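Local atomic coordinates of multifunctional non-homologous end joining DNA repair protein LigD (Mycobacterium tuberculosis, PDB entry 2IRU), a protein that probably repairs DNA double-strand breaks with Ku by non-homologous end joining, its manganese-dependent N-terminal polymerase domain filling gaps before the ends are sealed. Residues G38-E41 with V42-H46; T100-A103 with W104-Q107; R157-R160 with D161-D165; E188-S192 with R193-V197; R247-T250 with H251-A255. All blocks are in the same frame, centred on the assembly; numbering follows the deposited sequence.

All five contacts are local and lie in the primase-polymerase domain of LigD, following one another along the chain in numerical order. Interactions 1 and 2 sit on helices 29-47 and 99-107, with centres 12 Å apart, and are the one pair that touches: Leu102 packs on Ala40, Met43 and Leu44. Interactions 3 and 4 lie on helix 149-164 and at the start of helix 192-209, centres 18 Å apart, against the mixed sheet. Interactions 2 and 3, 36 Å apart between centres, fall on opposite sides of the chain's centre. Interaction 5, its centre about 17 Å from those of 1 and 2, is a loop that contains Arg247, a probable substrate-binding residue.

Interaction 1 of 5, residues G38-E41 with V42-H46; sequences GVAE and VMLGH
Residues 38-41 run straight into 42-46 within the single helix 29-47, where Met43 N donates to Val39 O at 2.7 Å and Leu44 N to Ala40 O at 2.9 Å. These are i to i+4 alpha-helical bonds, but the helix is kinked here: the regular bonds are missing at Val42 and His46, and His46 N bonds to Met43 O instead. Water fills in: one molecule accepts from Val42 N and donates to Gly38 O, bridging the two where the regular bond is missing. A second accepts from Gly45 N and has its oxygen 2.8 Å from Glu41 O, to which it can donate.

Among the side chains, Val39 and Met43 pair one turn apart, the CG2 branch of Val39 meeting Met43 SD at an oblique angle and 4.0 Å. Met43 has CG anti to its backbone nitrogen (chi1 -169°) and stays extended beyond it, which carries the sulfur away from the helix while leaving it level with Val39 CG2. Val42 turns its own CG2 back over the preceding turn, 3.3 Å from Val39 O and 4.3 Å from Val39 CB. Leu44 follows Ala40 on another side of the helix, its CG and CD1 close to Ala40 O, CG at 3.1 Å.

The two apolar sides serve different neighbours in the primase-polymerase fold. Val39 and Val42 rest on helix 273-283, whereas Ala40, Met43 and Leu44 face helix 99-107. His46, at the far end, is tied by its ring nitrogens to Asp285 and Asp291. In the leucine-alanine pair, Leu44 CD1 comes 4.3 Å from Ala40 CB.

Interaction 2 of 5, residues T100-A103 with W104-Q107; sequences TGLA and WIAQ
Trp104 and Ile105 lean back on the carbonyl of Gly101, one turn earlier in the alpha-helix 99-107 of the primase-polymerase domain. The helical backbone itself brings Trp104 CB to 3.3 Å from Gly101 O. With CG anti to the backbone nitrogen (chi1 176°), the indole then presents the CE3 edge of its six-membered ring to that oxygen, which lies near the ring plane. Ile105 approaches the same oxygen with its CG1 branch, at 3.5 Å from Gly101 O, while its backbone nitrogen donates to it at 3.0 Å. One carbonyl thus receives a hydrogen bond and is flanked by carbon from two consecutive side chains.

Leu102 and Ile105 meet more loosely through CD2 and CG1. Toward helix 29-47 the two leucine branches part: CD1 packs on Ala40 and Leu44, CD2 on Met43. Trp104 instead lies against Pro76 and Arg54, and Ile105 shares Arg54 on strand 53-56; the short helix is therefore wedged between a longer helix and a sheet.

Regular i to i+4 bonds hold the backbone through both segments, from Trp104 N on Thr100 O to Gln107 N on Ala103 O. Gln107 bends at chi2 (57°), and its OE1 accepts from Lys29 NZ and Thr15 N outside the helix. Closer in, Gln107 CB lies 3.4 Å from Ala103 O, the same oxygen that accepts from Gln107 N at 2.9 Å.

Interaction 3 of 5, residues R157-R160 with D161-D165; sequences RAVR and DLLAD
The salt bridge here joins neighbours in sequence, Arg160 and Asp161, lying side by side on helix 149-164. Arg160 grips one carboxylate oxygen side-on through two hydrogen bonds: NE donates to Asp161 OD1 at 3.1 Å and NH2 to the same atom at 3.2 Å. Both come from one face of the carboxylate, NE from well above its plane, while OD1 stays near the guanidinium plane; the two planes are 25° apart. A bend at chi3 (56°) folds the arginine back to make this fork possible. Arg157 CG covers one guanidinium face, toward its rim.

Among apolar groups, Val159 CG1 and Leu163 CD1 lie 3.8 Å apart, the two side chains pointing the same way one turn apart.

Backbone bonds complete the alpha-helical turns: Asp161 N donates to Arg157 O at 2.8 Å, Leu163 N to Val159 O at 3.0 Å, and Ala164 N to Arg160 O at 2.9 Å.

The helix lies on the mixed sheet, where Val159 meets Leu182 and Leu163 meets Thr184 of strand 180-186. Arg160 also makes a cation-pi contact with Trp260, and Ala158, Val159 and Leu162 pack on Leu206 of helix 192-209.

Interaction 4 of 5, residues E188-S192 with R193-V197; sequences EPVSS and RGATV
Val190, the last residue of the short strand 189-190, directs its CB toward the start of helix 192-209. Its CG1 lies 3.5 Å from Ala195 N and 3.8 Å from Ala195 CB, and CG2 comes up to Gly194 CA, where the absence of a side chain leaves room for it.

Ser191 follows as the N-cap. With OG held between the backbone nitrogen and the carbonyl carbon (chi1 71°), the hydroxyl reaches forward to the first turn and accepts from Gly194 N at 2.9 Å. That amide belongs to the first turn, whose N-H groups have no preceding helical carbonyl, and the serine side chain supplies the acceptor. The Ser191 carbonyl takes the first i to i+4 bond, from Ala195 N at 2.8 Å, nearly straight at 170°.

Ser192 opens the helix proper, and its carbonyl oxygen has two donors from one residue: Thr196 N at 2.8 Å and Thr196 OG1 at 2.9 Å, the hydroxyl coming from above the carbonyl plane.

Around this strand-to-helix corner, Val190 is hydrogen-bonded through its backbone to Ala134, and Ala195 packs on Ala134 and Leu137 of strand 129-143. Thr196 touches the loop of Trp231, Asn234 and Ser235 that follows strand 227-230.

Interaction 5 of 5, residues R247-T250 with H251-A255; sequences RGRT and HPTVA
Two first torsions settle how Arg247 and Thr253 meet, on a pairing set by the backbone: the threonine OG1 sits between its backbone nitrogen and carbonyl carbon (chi1 49°), which puts it 3.8 Å from Arg247 CB, and the arginine CG stands anti to its carbonyl carbon (chi1 -58°), which puts it 3.7 Å from Thr253 O. The side chains meet at a slant. Further bends at chi2 and chi3 lead the guanidinium away from the threonine.

The backbone closes the hairpin-like loop with one bond, Arg247 N to Thr253 O at 2.9 Å, and the chain between them runs out and back. Two inverse gamma turns, centred on Gly248 and Pro252, shape its two arms, the second bonded from Thr253 N to His251 O at 2.8 Å. At the tip, His251 turns its ring edge to the Thr250 carbonyl, with CD2 3.5 Å from Thr250 O. A water inside the loop donates to Thr253 OG1 at 3.1 Å and accepts weakly from Arg249 NE, which meets it in the guanidinium plane.

The polar ends are held from outside. Arg247 forms a salt bridge with Glu112 through NE and donates to Ser175 O through NH1, while Thr253 OG1 is bonded to Gly176 O; Ser175 and Gly176 belong to the probable substrate-binding loop. Arg247 is itself a probable substrate-binding residue. The salt bridge to Glu112 and the NH1 bond to Ser175 O probably orient its guanidinium, while the backbone bond fixes the root of the side chain, so the group is positioned in advance, consistent with substrate binding.

Interaction 1 of 5, residues G38-E41 with V42-H46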
# COMPACT_ATOMS: atom_id res chain seq x y z
N GLY A 38 -11.14 -12.99 -2.16
CA GLY A 38 -10.17 -14.01 -1.69
C GLY A 38 -9.16 -13.42 -0.73
O GLY A 38 -8.68 -14.11 0.19
N VAL A 39 -8.80 -12.16 -0.97
CA VAL A 39 -7.79 -11.49 -0.11
C VAL A 39 -8.38 -10.68 1.04
O VAL A 39 -7.62 -10.19 1.89
CB VAL A 39 -6.73 -10.62 -0.90
CG1 VAL A 39 -5.98 -11.46 -1.95
CG2 VAL A 39 -7.34 -9.32 -1.46
N ALA A 40 -9.72 -10.55 1.10
CA ALA A 40 -10.32 -9.66 2.10
C ALA A 40 -9.78 -9.92 3.51
O ALA A 40 -9.41 -8.97 4.22
CB ALA A 40 -11.88 -9.74 2.09
N GLU A 41 -9.78 -11.18 3.93
CA GLU A 41 -9.46 -11.52 5.32
C GLU A 41 -8.08 -10.99 5.68
O GLU A 41 -7.91 -10.40 6.76
CB GLU A 41 -9.51 -13.02 5.55
CG GLU A 41 -9.33 -13.44 7.04
CD GLU A 41 -9.10 -14.96 7.22
OE1 GLU A 41 -9.32 -15.73 6.25
OE2 GLU A 41 -8.73 -15.38 8.35
N VAL A 42 -7.11 -11.22 4.79
CA VAL A 42 -5.72 -10.80 5.07
C VAL A 42 -5.48 -9.32 4.75
O VAL A 42 -4.60 -8.68 5.40
CB VAL A 42 -4.67 -11.70 4.34
CG1 VAL A 42 -4.81 -13.14 4.80
CG2 VAL A 42 -4.75 -11.58 2.79
N MET A 43 -6.24 -8.78 3.79
CA MET A 43 -6.06 -7.39 3.38
C MET A 43 -6.64 -6.38 4.38
O MET A 43 -6.07 -5.30 4.61
CB MET A 43 -6.65 -7.12 1.98
CG MET A 43 -6.25 -5.77 1.42
SD MET A 43 -6.87 -5.54 -0.25
CE MET A 43 -6.23 -3.89 -0.62
N LEU A 44 -7.78 -6.71 4.97
CA LEU A 44 -8.55 -5.70 5.72
C LEU A 44 -7.78 -5.09 6.91
O LEU A 44 -7.85 -3.86 7.13
CB LEU A 44 -9.91 -6.23 6.12
CG LEU A 44 -10.87 -6.31 4.94
CD1 LEU A 44 -12.06 -7.08 5.48
CD2 LEU A 44 -11.27 -4.96 4.42
N GLY A 45 -6.99 -5.91 7.61
CA GLY A 45 -6.31 -5.48 8.84
C GLY A 45 -5.34 -4.34 8.54
O GLY A 45 -5.04 -3.51 9.41
N HIS A 46 -4.83 -4.31 7.32
CA HIS A 46 -3.80 -3.31 6.95
C HIS A 46 -4.32 -2.02 6.32
O HIS A 46 -3.54 -1.06 6.11
CB HIS A 46 -2.71 -3.96 6.08
CG HIS A 46 -2.34 -5.33 6.57
ND1 HIS A 46 -1.69 -5.54 7.76
CD2 HIS A 46 -2.60 -6.55 6.05
CE1 HIS A 46 -1.55 -6.84 7.95
NE2 HIS A 46 -2.10 -7.47 6.93
O HOH W 1 -7.70 -13.46 2.78
O HOH W 2 -6.07 -8.65 7.99

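Interaction 2 of 5, residues T100-A103 with W104-Q107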
# COMPACT_ATOMS: atom_id res chain seq x y z
N THR A 100 -17.40 -6.69 1.95
CA THR A 100 -18.30 -6.07 0.99
C THR A 100 -17.76 -4.72 0.49
O THR A 100 -17.97 -4.35 -0.67
CB THR A 100 -19.73 -5.96 1.52
OG1 THR A 100 -20.16 -7.26 1.97
CG2 THR A 100 -20.65 -5.55 0.41
N GLY A 101 -17.00 -4.02 1.34
CA GLY A 101 -16.33 -2.80 0.93
C GLY A 101 -15.34 -3.09 -0.20
O GLY A 101 -15.22 -2.34 -1.16
N LEU A 102 -14.59 -4.19 -0.06
CA LEU A 102 -13.66 -4.56 -1.13
C LEU A 102 -14.41 -5.03 -2.39
O LEU A 102 -13.92 -4.82 -3.50
CB LEU A 102 -12.68 -5.63 -0.65
CG LEU A 102 -11.60 -5.10 0.27
CD1 LEU A 102 -10.87 -6.21 1.00
CD2 LEU A 102 -10.60 -4.20 -0.47
N ALA A 103 -15.57 -5.66 -2.21
CA ALA A 103 -16.44 -5.93 -3.37
C ALA A 103 -16.82 -4.62 -4.11
O ALA A 103 -16.86 -4.57 -5.35
CB ALA A 103 -17.66 -6.71 -2.95
N TRP A 104 -17.10 -3.55 -3.35
CA TRP A 104 -17.39 -2.22 -3.94
C TRP A 104 -16.14 -1.70 -4.67
O TRP A 104 -16.21 -1.23 -5.80
CB TRP A 104 -17.81 -1.23 -2.82
CG TRP A 104 -18.01 0.14 -3.32
CD1 TRP A 104 -19.01 0.59 -4.16
CD2 TRP A 104 -17.12 1.25 -3.13
NE1 TRP A 104 -18.83 1.92 -4.43
CE2 TRP A 104 -17.69 2.36 -3.80
CE3 TRP A 104 -15.93 1.43 -2.39
CZ2 TRP A 104 -17.07 3.63 -3.80
CZ3 TRP A 104 -15.32 2.66 -2.37
CH2 TRP A 104 -15.90 3.77 -3.06
N ILE A 105 -14.96 -1.85 -4.06
CA ILE A 105 -13.71 -1.47 -4.71
C ILE A 105 -13.60 -2.17 -6.09
O ILE A 105 -13.31 -1.54 -7.11
CB ILE A 105 -12.54 -1.83 -3.80
CG1 ILE A 105 -12.44 -0.79 -2.65
CG2 ILE A 105 -11.23 -1.95 -4.61
CD1 ILE A 105 -12.09 0.63 -3.11
N ALA A 106 -13.88 -3.47 -6.13
CA ALA A 106 -13.79 -4.23 -7.38
C ALA A 106 -14.84 -3.76 -8.38
O ALA A 106 -14.53 -3.54 -9.53
CB ALA A 106 -14.00 -5.69 -7.08
N GLN A 107 -16.08 -3.58 -7.91
CA GLN A 107 -17.15 -3.14 -8.78
C GLN A 107 -16.85 -1.74 -9.42
O GLN A 107 -17.23 -1.48 -10.57
CB GLN A 107 -18.49 -3.16 -8.03
CG GLN A 107 -19.61 -2.35 -8.70
CD GLN A 107 -19.93 -2.78 -10.13
OE1 GLN A 107 -19.51 -3.84 -10.62
NE2 GLN A 107 -20.70 -1.93 -10.83

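Interaction 3 of 5, residues R157-R160 with D161-D165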
# COMPACT_ATOMS: atom_id res chain seq x y z
N ARG A 157 17.81 -5.22 3.49
CA ARG A 157 18.32 -5.89 4.68
C ARG A 157 19.04 -4.89 5.58
O ARG A 157 18.98 -4.99 6.81
CB ARG A 157 19.20 -7.10 4.32
CG ARG A 157 18.43 -8.29 3.74
CD ARG A 157 19.32 -9.53 3.57
NE ARG A 157 20.52 -9.22 2.81
CZ ARG A 157 20.65 -9.38 1.49
NH1 ARG A 157 19.65 -9.86 0.77
NH2 ARG A 157 21.82 -9.08 0.91
N ALA A 158 19.70 -3.91 4.96
CA ALA A 158 20.36 -2.84 5.71
C ALA A 158 19.38 -1.92 6.44
O ALA A 158 19.63 -1.51 7.59
CB ALA A 158 21.29 -2.06 4.80
N VAL A 159 18.27 -1.58 5.78
CA VAL A 159 17.21 -0.84 6.44
C VAL A 159 16.68 -1.66 7.62
O VAL A 159 16.57 -1.15 8.75
CB VAL A 159 16.04 -0.50 5.47
CG1 VAL A 159 14.94 0.23 6.23
CG2 VAL A 159 16.56 0.32 4.29
N ARG A 160 16.37 -2.93 7.35
CA ARG A 160 15.90 -3.86 8.37
C ARG A 160 16.85 -3.88 9.57
O ARG A 160 16.40 -3.90 10.71
CB ARG A 160 15.78 -5.28 7.81
CG ARG A 160 15.26 -6.28 8.83
CD ARG A 160 15.61 -7.71 8.46
NE ARG A 160 17.06 -7.89 8.28
CZ ARG A 160 17.61 -8.94 7.68
NH1 ARG A 160 16.85 -9.93 7.22
NH2 ARG A 160 18.92 -9.00 7.53
N ASP A 161 18.15 -3.89 9.30
CA ASP A 161 19.13 -4.03 10.38
C ASP A 161 19.18 -2.77 11.25
O ASP A 161 19.25 -2.87 12.49
CB ASP A 161 20.49 -4.40 9.79
CG ASP A 161 20.53 -5.83 9.26
OD1 ASP A 161 19.59 -6.63 9.51
OD2 ASP A 161 21.53 -6.18 8.59
N LEU A 162 19.11 -1.60 10.62
CA LEU A 162 19.06 -0.33 11.37
C LEU A 162 17.81 -0.26 12.25
O LEU A 162 17.86 0.16 13.41
CB LEU A 162 19.11 0.87 10.42
CG LEU A 162 20.37 1.45 9.77
CD1 LEU A 162 20.75 0.80 8.51
CD2 LEU A 162 20.15 2.93 9.51
N LEU A 163 16.68 -0.68 11.70
CA LEU A 163 15.44 -0.67 12.47
C LEU A 163 15.51 -1.66 13.64
O LEU A 163 15.02 -1.37 14.74
CB LEU A 163 14.25 -0.94 11.55
CG LEU A 163 14.00 0.18 10.53
CD1 LEU A 163 12.98 -0.27 9.46
CD2 LEU A 163 13.57 1.51 11.18
N ALA A 164 16.17 -2.79 13.42
CA ALA A 164 16.30 -3.85 14.42
C ALA A 164 17.05 -3.37 15.66
O ALA A 164 16.80 -3.85 16.78
CB ALA A 164 16.99 -5.08 13.82
N ASP A 165 17.96 -2.43 15.44
CA ASP A 165 18.75 -1.81 16.50
C ASP A 165 17.89 -1.03 17.52
O ASP A 165 18.29 -0.87 18.69
CB ASP A 165 19.81 -0.90 15.89
CG ASP A 165 20.87 -1.67 15.11
OD1 ASP A 165 20.96 -2.91 15.28
OD2 ASP A 165 21.63 -1.05 14.33

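Interaction 4 of 5, residues E188-S192 with R193-V197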
# COMPACT_ATOMS: atom_id res chain seq x y z
N GLU A 188 5.68 2.65 20.01
CA GLU A 188 4.97 3.77 20.62
C GLU A 188 4.43 4.72 19.55
O GLU A 188 5.11 4.97 18.54
CB GLU A 188 5.81 4.49 21.69
CG GLU A 188 7.24 4.83 21.31
CD GLU A 188 8.00 5.50 22.45
OE1 GLU A 188 8.82 6.40 22.16
OE2 GLU A 188 7.79 5.12 23.62
N PRO A 189 3.21 5.23 19.77
CA PRO A 189 2.59 6.13 18.80
C PRO A 189 3.39 7.41 18.60
O PRO A 189 3.96 7.96 19.56
CB PRO A 189 1.21 6.42 19.40
CG PRO A 189 1.30 6.07 20.85
CD PRO A 189 2.34 4.99 20.94
N VAL A 190 3.44 7.87 17.35
CA VAL A 190 4.11 9.12 17.05
C VAL A 190 3.32 9.83 15.94
O VAL A 190 2.71 9.17 15.10
CB VAL A 190 5.63 8.87 16.70
CG1 VAL A 190 5.81 8.46 15.26
CG2 VAL A 190 6.49 10.07 17.05
N SER A 191 3.32 11.18 15.95
CA SER A 191 2.68 11.93 14.86
C SER A 191 3.30 11.55 13.52
O SER A 191 4.46 11.07 13.46
CB SER A 191 2.82 13.44 15.07
OG SER A 191 4.16 13.83 14.86
N SER A 192 2.57 11.78 12.43
CA SER A 192 3.12 11.53 11.10
C SER A 192 4.37 12.40 10.88
O SER A 192 5.37 11.90 10.35
CB SER A 192 2.07 11.76 10.01
OG SER A 192 1.08 10.76 10.08
N ARG A 193 4.33 13.67 11.32
CA ARG A 193 5.51 14.55 11.25
C ARG A 193 6.70 13.89 11.96
O ARG A 193 7.83 13.88 11.44
CB ARG A 193 5.20 15.96 11.79
CG ARG A 193 4.28 16.78 10.84
CD ARG A 193 4.04 18.19 11.36
NE ARG A 193 3.55 18.12 12.73
CZ ARG A 193 2.29 18.34 13.11
NH1 ARG A 193 1.37 18.69 12.22
NH2 ARG A 193 1.97 18.25 14.39
N GLY A 194 6.44 13.30 13.13
CA GLY A 194 7.46 12.60 13.90
C GLY A 194 7.99 11.37 13.20
O GLY A 194 9.20 11.15 13.14
N ALA A 195 7.06 10.55 12.69
CA ALA A 195 7.39 9.35 11.89
C ALA A 195 8.25 9.69 10.69
O ALA A 195 9.22 8.96 10.37
CB ALA A 195 6.09 8.64 11.44
N THR A 196 7.94 10.81 10.04
CA THR A 196 8.71 11.23 8.86
C THR A 196 10.16 11.61 9.23
O THR A 196 11.12 11.23 8.53
CB THR A 196 8.03 12.38 8.12
OG1 THR A 196 6.71 11.97 7.73
CG2 THR A 196 8.80 12.75 6.86
N VAL A 197 10.31 12.33 10.35
CA VAL A 197 11.66 12.65 10.87
C VAL A 197 12.47 11.38 11.19
O VAL A 197 13.62 11.25 10.75
CB VAL A 197 11.57 13.66 12.04
CG1 VAL A 197 12.86 13.68 12.88
CG2 VAL A 197 11.21 15.05 11.50

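Interaction 5 of 5, residues R247-T250 with H251-A255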
# COMPACT_ATOMS: atom_id res chain seq x y z
N ARG A 247 -2.34 -3.76 -9.02
CA ARG A 247 -1.75 -2.60 -9.69
C ARG A 247 -2.37 -2.44 -11.07
O ARG A 247 -2.63 -3.42 -11.80
CB ARG A 247 -0.23 -2.78 -9.84
CG ARG A 247 0.53 -3.00 -8.52
CD ARG A 247 0.20 -1.96 -7.46
NE ARG A 247 0.34 -0.59 -7.92
CZ ARG A 247 1.41 0.17 -7.70
NH1 ARG A 247 2.44 -0.29 -7.00
NH2 ARG A 247 1.42 1.42 -8.14
N GLY A 248 -2.55 -1.18 -11.45
CA GLY A 248 -3.10 -0.87 -12.79
C GLY A 248 -1.95 -0.78 -13.76
O GLY A 248 -1.45 0.31 -14.09
N ARG A 249 -1.46 -1.94 -14.13
CA ARG A 249 -0.28 -2.08 -14.97
C ARG A 249 -0.65 -3.08 -16.04
O ARG A 249 -1.75 -3.65 -16.03
CB ARG A 249 0.90 -2.60 -14.13
CG ARG A 249 1.51 -1.54 -13.21
CD ARG A 249 2.81 -1.99 -12.61
NE ARG A 249 3.91 -2.15 -13.58
CZ ARG A 249 4.66 -1.16 -14.07
NH1 ARG A 249 4.45 0.10 -13.71
NH2 ARG A 249 5.64 -1.44 -14.93
N THR A 250 0.27 -3.30 -16.97
CA THR A 250 -0.02 -4.23 -18.07
C THR A 250 -0.49 -5.61 -17.60
O THR A 250 -1.37 -6.22 -18.24
CB THR A 250 1.16 -4.35 -19.06
OG1 THR A 250 2.31 -4.91 -18.40
CG2 THR A 250 1.46 -2.98 -19.63
N HIS A 251 0.15 -6.12 -16.52
CA HIS A 251 -0.30 -7.36 -15.90
C HIS A 251 -0.90 -7.06 -14.53
O HIS A 251 -0.47 -6.12 -13.88
CB HIS A 251 0.87 -8.33 -15.68
CG HIS A 251 1.39 -8.93 -16.95
ND1 HIS A 251 2.23 -10.01 -16.97
CD2 HIS A 251 1.15 -8.61 -18.24
CE1 HIS A 251 2.51 -10.33 -18.23
NE2 HIS A 251 1.86 -9.49 -19.01
N PRO A 252 -1.83 -7.89 -14.08
CA PRO A 252 -2.44 -7.75 -12.75
C PRO A 252 -1.52 -8.19 -11.62
O PRO A 252 -1.74 -9.22 -10.96
CB PRO A 252 -3.66 -8.66 -12.85
CG PRO A 252 -3.28 -9.70 -13.83
CD PRO A 252 -2.41 -9.02 -14.84
N THR A 253 -0.42 -7.45 -11.46
CA THR A 253 0.48 -7.72 -10.36
C THR A 253 -0.09 -7.12 -9.07
O THR A 253 -1.05 -6.32 -9.09
CB THR A 253 1.88 -7.17 -10.64
OG1 THR A 253 1.72 -5.83 -11.09
CG2 THR A 253 2.58 -8.01 -11.74
N VAL A 254 0.55 -7.44 -7.94
CA VAL A 254 0.02 -7.07 -6.62
C VAL A 254 1.12 -6.52 -5.70
O VAL A 254 2.30 -6.94 -5.82
CB VAL A 254 -0.60 -8.36 -5.93
CG1 VAL A 254 -0.99 -8.13 -4.47
CG2 VAL A 254 -1.83 -8.86 -6.72
N ALA A 255 0.72 -5.63 -4.78
CA ALA A 255 1.61 -5.22 -3.70
C ALA A 255 1.70 -6.42 -2.73
O ALA A 255 0.87 -6.57 -1.79
CB ALA A 255 1.03 -3.95 -3.05
O HOH W 3 2.92 -5.31 -13.93